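Methionine gamma-lyase (Trichomonas vaginalis, PDB 1E5E) belongs to the Cys/Met metabolism family of PLP-dependent enzymes and assembles as a tetramer. Local coordinates at residues L326-N329 with T334-V337; F314-G319 with Q390-L395. All coordinates share one frame; numbering follows the deposited sequence.

Interaction 1 of 2, residues L326-N329 with T334-V337. With PPJ (N-(hydroxy{3-hydroxy-2-methyl-5-[(phosphonooxy)methyl]pyridin-4-yl}methyl)norvaline), chain C.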
loop_
_atom_site.group_PDB
_atom_site.type_symbol
_atom_site.label_atom_id
_atom_site.label_comp_id
_atom_site.label_asym_id
_atom_site.label_seq_id
_atom_site.Cartn_x
_atom_site.Cartn_y
_atom_site.Cartn_z
ATOM N N LEU A 326 -20.899 -8.250 -30.765
ATOM C CA LEU A 326 -20.349 -6.900 -30.621
ATOM C C LEU A 326 -19.370 -6.840 -29.448
ATOM O O LEU A 326 -18.293 -6.311 -29.609
ATOM C CB LEU A 326 -21.458 -5.872 -30.373
ATOM C CG LEU A 326 -20.990 -4.456 -29.995
ATOM C CD1 LEU A 326 -20.322 -3.777 -31.177
ATOM C CD2 LEU A 326 -22.178 -3.656 -29.462
ATOM N N LEU A 327 -19.745 -7.399 -28.288
ATOM C CA LEU A 327 -18.920 -7.337 -27.094
ATOM C C LEU A 327 -17.626 -8.135 -27.249
ATOM O O LEU A 327 -16.610 -7.536 -26.915
ATOM C CB LEU A 327 -19.646 -7.706 -25.813
ATOM C CG LEU A 327 -20.388 -6.539 -25.113
ATOM C CD1 LEU A 327 -21.132 -5.610 -26.062
ATOM C CD2 LEU A 327 -21.345 -7.160 -24.104
ATOM N N ASP A 328 -17.694 -9.221 -28.029
ATOM C CA ASP A 328 -16.465 -9.947 -28.278
ATOM C C ASP A 328 -15.589 -9.245 -29.294
ATOM O O ASP A 328 -14.447 -9.684 -29.350
ATOM C CB ASP A 328 -16.745 -11.378 -28.786
ATOM C CG ASP A 328 -17.456 -12.159 -27.697
ATOM O OD1 ASP A 328 -17.612 -11.700 -26.543
ATOM O OD2 ASP A 328 -17.929 -13.286 -27.969
ATOM N N ASN A 329 -16.007 -8.264 -30.076
ATOM C CA ASN A 329 -15.089 -7.702 -31.076
ATOM C C ASN A 329 -14.620 -6.279 -30.794
ATOM O O ASN A 329 -14.057 -5.548 -31.618
ATOM C CB ASN A 329 -15.817 -7.835 -32.432
ATOM C CG ASN A 329 -15.841 -9.300 -32.863
ATOM O OD1 ASN A 329 -14.777 -9.922 -33.044
ATOM N ND2 ASN A 329 -17.006 -9.938 -32.861
ATOM N N THR A 334 -13.614 -2.128 -22.590
ATOM C CA THR A 334 -13.245 -3.320 -21.856
ATOM C C THR A 334 -14.448 -4.112 -21.375
ATOM O O THR A 334 -15.401 -3.529 -20.856
ATOM C CB THR A 334 -12.381 -2.913 -20.626
ATOM O OG1 THR A 334 -11.171 -2.302 -21.131
ATOM C CG2 THR A 334 -11.974 -4.126 -19.809
ATOM N N LEU A 335 -14.433 -5.409 -21.649
ATOM C CA LEU A 335 -15.517 -6.316 -21.281
ATOM C C LEU A 335 -15.298 -6.837 -19.867
ATOM O O LEU A 335 -14.468 -7.702 -19.635
ATOM C CB LEU A 335 -15.465 -7.508 -22.253
ATOM C CG LEU A 335 -16.483 -8.611 -22.041
ATOM C CD1 LEU A 335 -17.906 -8.075 -22.150
ATOM C CD2 LEU A 335 -16.271 -9.716 -23.097
ATOM N N ALA A 336 -16.051 -6.355 -18.922
ATOM C CA ALA A 336 -15.948 -6.727 -17.529
ATOM C C ALA A 336 -17.113 -6.086 -16.806
ATOM O O ALA A 336 -17.635 -5.100 -17.359
ATOM C CB ALA A 336 -14.630 -6.071 -17.009
ATOM N N VAL A 337 -17.497 -6.524 -15.622
ATOM C CA VAL A 337 -18.577 -5.840 -14.914
ATOM C C VAL A 337 -17.938 -4.675 -14.141
ATOM O O VAL A 337 -16.738 -4.435 -14.269
ATOM C CB VAL A 337 -19.382 -6.780 -14.025
ATOM C CG1 VAL A 337 -19.951 -7.930 -14.882
ATOM C CG2 VAL A 337 -18.501 -7.385 -12.918
HETATM N N1 PPJ C . -25.223 -0.309 -5.909
HETATM C C2 PPJ C . -25.122 -0.156 -7.246
HETATM C C6 PPJ C . -24.575 -1.324 -5.271
HETATM C C2A PPJ C . -26.036 0.539 -8.056
HETATM C C3 PPJ C . -24.177 -0.981 -7.890
HETATM O O3 PPJ C . -24.196 -0.916 -9.194
HETATM C C4 PPJ C . -23.354 -1.882 -7.207
HETATM C C4A PPJ C . -22.439 -2.673 -7.964
HETATM C C5 PPJ C . -23.583 -2.129 -5.853
HETATM N N PPJ C . -22.616 -2.981 -9.262
HETATM C C5A PPJ C . -22.711 -2.891 -5.010
HETATM O OP4 PPJ C . -21.635 -2.210 -4.788
HETATM P P PPJ C . -20.365 -3.132 -4.514
HETATM O OP1 PPJ C . -19.194 -2.108 -4.164
HETATM O OP2 PPJ C . -20.055 -3.965 -5.795
HETATM O OP3 PPJ C . -20.603 -4.116 -3.286
HETATM C CA PPJ C . -21.715 -3.655 -10.032
HETATM C CB PPJ C . -21.034 -4.866 -9.551
HETATM C C PPJ C . -22.125 -3.794 -11.393
HETATM C CG PPJ C . -21.752 -6.144 -9.313
HETATM C CD PPJ C . -21.500 -7.037 -10.434
HETATM O O PPJ C . -23.287 -3.351 -11.712
HETATM O OXT PPJ C . -21.250 -3.895 -12.358
#
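Leu335 reaches from the short strand 334-335, outermost of its sheet within the chain, to Leu327 and Asp328 on helix 319-328. Its CB bond points at the helix, and CG lies anti to the backbone N (chi1 178°), carrying the branch point that way; from there CD1 and CD2 meet different residues. CD1 lies 4.1 Å from Leu327 CD2 and equally close to Leu327 CB, with the two leucines crossing at about a right angle. CD2, the other branch, comes to 4.2 Å from Asp328 OD1, a van der Waals approach only. That OD1 is hydrogen-bonded to Cys40 N of the second subunit, and Leu335 also bonds through its backbone to that subunit. No hydrogen bond joins the segments, and 108 Å² is buried in all, so the contact is light apolar packing at a subunit boundary. Beyond it, Val337 turns to the ligand: Val337 CB is 3.8 Å from PPJ OXT, and Val337 CG2 3.9 Å from PPJ CD. The arrangement is a helix, a short connecting loop and a strand of the smaller sheet, leading from packing against a neighbouring subunit into the PPJ pocket, which residues of two subunits complete.

Interaction 2 of 2, residues F314-G319 with Q390-L395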
loop_
_atom_site.group_PDB
_atom_site.type_symbol
_atom_site.label_atom_id
_atom_site.label_comp_id
_atom_site.label_asym_id
_atom_site.label_seq_id
_atom_site.Cartn_x
_atom_site.Cartn_y
_atom_site.Cartn_z
ATOM N N PHE A 314 -28.076 0.132 -24.100
ATOM C CA PHE A 314 -28.630 0.067 -25.441
ATOM C C PHE A 314 -28.943 -1.388 -25.769
ATOM O O PHE A 314 -28.527 -2.372 -25.155
ATOM C CB PHE A 314 -27.785 0.717 -26.539
ATOM C CG PHE A 314 -26.410 0.101 -26.706
ATOM C CD1 PHE A 314 -25.386 0.368 -25.795
ATOM C CD2 PHE A 314 -26.120 -0.693 -27.777
ATOM C CE1 PHE A 314 -24.129 -0.190 -25.941
ATOM C CE2 PHE A 314 -24.858 -1.275 -27.952
ATOM C CZ PHE A 314 -23.865 -1.008 -27.020
ATOM N N ILE A 315 -29.881 -1.466 -26.726
ATOM C CA ILE A 315 -30.365 -2.767 -27.194
ATOM C C ILE A 315 -30.142 -2.864 -28.695
ATOM O O ILE A 315 -30.390 -1.935 -29.482
ATOM C CB ILE A 315 -31.822 -2.977 -26.790
ATOM C CG1 ILE A 315 -32.116 -2.780 -25.304
ATOM C CG2 ILE A 315 -32.325 -4.363 -27.209
ATOM C CD1 ILE A 315 -33.601 -2.491 -25.006
ATOM N N LEU A 316 -29.521 -3.988 -29.084
ATOM C CA LEU A 316 -29.274 -4.232 -30.490
ATOM C C LEU A 316 -30.502 -4.942 -31.102
ATOM O O LEU A 316 -31.110 -5.815 -30.487
ATOM C CB LEU A 316 -28.059 -5.090 -30.785
ATOM C CG LEU A 316 -26.695 -4.567 -30.313
ATOM C CD1 LEU A 316 -25.619 -5.646 -30.489
ATOM C CD2 LEU A 316 -26.302 -3.270 -30.978
ATOM N N LYS A 317 -30.792 -4.611 -32.360
ATOM C CA LYS A 317 -31.927 -5.231 -33.063
ATOM C C LYS A 317 -31.675 -6.721 -33.280
ATOM O O LYS A 317 -32.617 -7.484 -33.175
ATOM C CB LYS A 317 -32.218 -4.599 -34.417
ATOM C CG LYS A 317 -32.703 -3.168 -34.418
ATOM C CD LYS A 317 -32.614 -2.582 -35.832
ATOM C CE LYS A 317 -33.171 -1.154 -35.815
ATOM N NZ LYS A 317 -32.851 -0.477 -37.100
ATOM N N SER A 318 -30.418 -7.188 -33.256
ATOM C CA SER A 318 -30.171 -8.607 -33.441
ATOM C C SER A 318 -30.161 -9.340 -32.112
ATOM O O SER A 318 -29.698 -10.488 -32.113
ATOM C CB SER A 318 -28.874 -8.872 -34.215
ATOM O OG SER A 318 -27.817 -8.103 -33.651
ATOM N N GLY A 319 -30.615 -8.730 -31.017
ATOM C CA GLY A 319 -30.748 -9.456 -29.779
ATOM C C GLY A 319 -29.480 -9.984 -29.123
ATOM O O GLY A 319 -28.405 -9.390 -29.158
ATOM N N GLN A 390 -16.450 -0.114 -35.808
ATOM C CA GLN A 390 -15.925 -1.334 -36.385
ATOM C C GLN A 390 -16.721 -2.517 -35.833
ATOM O O GLN A 390 -17.046 -3.433 -36.594
ATOM C CB GLN A 390 -14.430 -1.563 -36.190
ATOM C CG GLN A 390 -13.873 -1.620 -34.780
ATOM C CD GLN A 390 -13.882 -2.987 -34.149
ATOM O OE1 GLN A 390 -13.939 -3.963 -34.910
ATOM N NE2 GLN A 390 -13.871 -3.101 -32.819
ATOM N N GLY A 391 -16.992 -2.525 -34.543
ATOM C CA GLY A 391 -17.706 -3.633 -33.916
ATOM C C GLY A 391 -19.105 -3.765 -34.544
ATOM O O GLY A 391 -19.536 -4.883 -34.824
ATOM N N LEU A 392 -19.848 -2.668 -34.589
ATOM C CA LEU A 392 -21.201 -2.653 -35.129
ATOM C C LEU A 392 -21.268 -2.937 -36.629
ATOM O O LEU A 392 -22.081 -3.762 -37.086
ATOM C CB LEU A 392 -21.890 -1.310 -34.837
ATOM C CG LEU A 392 -22.264 -1.092 -33.356
ATOM C CD1 LEU A 392 -22.728 0.327 -33.106
ATOM C CD2 LEU A 392 -23.326 -2.098 -32.953
ATOM N N ASP A 393 -20.410 -2.319 -37.438
ATOM C CA ASP A 393 -20.406 -2.565 -38.874
ATOM C C ASP A 393 -20.229 -4.051 -39.142
ATOM O O ASP A 393 -20.992 -4.566 -39.957
ATOM C CB ASP A 393 -19.338 -1.749 -39.604
ATOM C CG ASP A 393 -19.779 -0.297 -39.717
ATOM O OD1 ASP A 393 -19.039 0.492 -40.357
ATOM O OD2 ASP A 393 -20.836 0.070 -39.136
ATOM N N ALA A 394 -19.309 -4.726 -38.479
ATOM C CA ALA A 394 -19.072 -6.144 -38.619
ATOM C C ALA A 394 -20.288 -7.006 -38.309
ATOM O O ALA A 394 -20.608 -8.021 -38.921
ATOM C CB ALA A 394 -17.990 -6.547 -37.624
ATOM N N LEU A 395 -21.015 -6.621 -37.262
ATOM C CA LEU A 395 -22.279 -7.234 -36.912
ATOM C C LEU A 395 -23.175 -7.244 -38.146
ATOM O O LEU A 395 -23.751 -8.262 -38.486
ATOM C CB LEU A 395 -22.942 -6.334 -35.873
ATOM C CG LEU A 395 -23.765 -6.953 -34.762
ATOM C CD1 LEU A 395 -22.910 -7.956 -34.010
ATOM C CD2 LEU A 395 -24.282 -5.854 -33.840
#
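Leu316, at the end of strand 311-316, forks between two leucines one helical turn apart, Leu392 and Leu395 of helix 381-396. These two methyl pairs are the apolar part of the contact. Leu316 CD2 lies 3.8 Å from Leu392 CD2, while Leu316 CD1 lies 3.6 Å from Leu395 CD2, and each helix leucine is met at a slant. Leu316 has CG anti to its own carbonyl carbon (chi1 -60°), and its CB bond is directed at the partner segment, which carries both branches toward the helix. Leu395 is likewise directed at the strand, whereas Leu392 starts off to one side and closes on Leu316 only through its CD2 branch. The ring of Phe314 does not reach the helix; it receives Leu316 CD2 at its edge, in the ring plane, and so flanks the same methyl that Leu392 touches.

Polar atoms contribute little. Ser318 OG stands 4.2 Å from Leu395 CD2, a loose approach at the exposed border of the contact, and no hydrogen bond crosses between the segments. The backbone bonds are internal to each side. A type I turn from Leu316 to Gly319 is closed by Gly319 N to Leu316 O at 3.0 Å.

Strand 311-316 lies between strands 284-288 and 371-375 in the smaller sheet, and Leu316 also touches Val284 and Ile372 on them. Helix 319-328, next along the chain, shares the packing: its Leu326 meets Phe314, Leu316 and Leu392, and its Lys325 meets Leu395, so two helices and the sheet converge here.

Helix 319-328 connects the two contacts, whose centres are about 12 Å apart. Leu326 of segment 326-329 packs with its CD1 3.6 Å from Gly391 C, and Asn329 O is probably hydrogen-bonded to Gln390 NE2 at 2.7 Å. Both interactions reach the same smaller sheet, interaction 1 at strand 334-335, outermost within this chain, and interaction 2 at the inner strand 311-316. Along the chain, the first is nested within the loop closed by the second. Leucine methyls carry both, without a hydrogen bond across either. Interaction 1 is buried beside another subunit and the ligand; interaction 2 runs from buried leucines to an exposed serine, and no other chain of the assembly touches it.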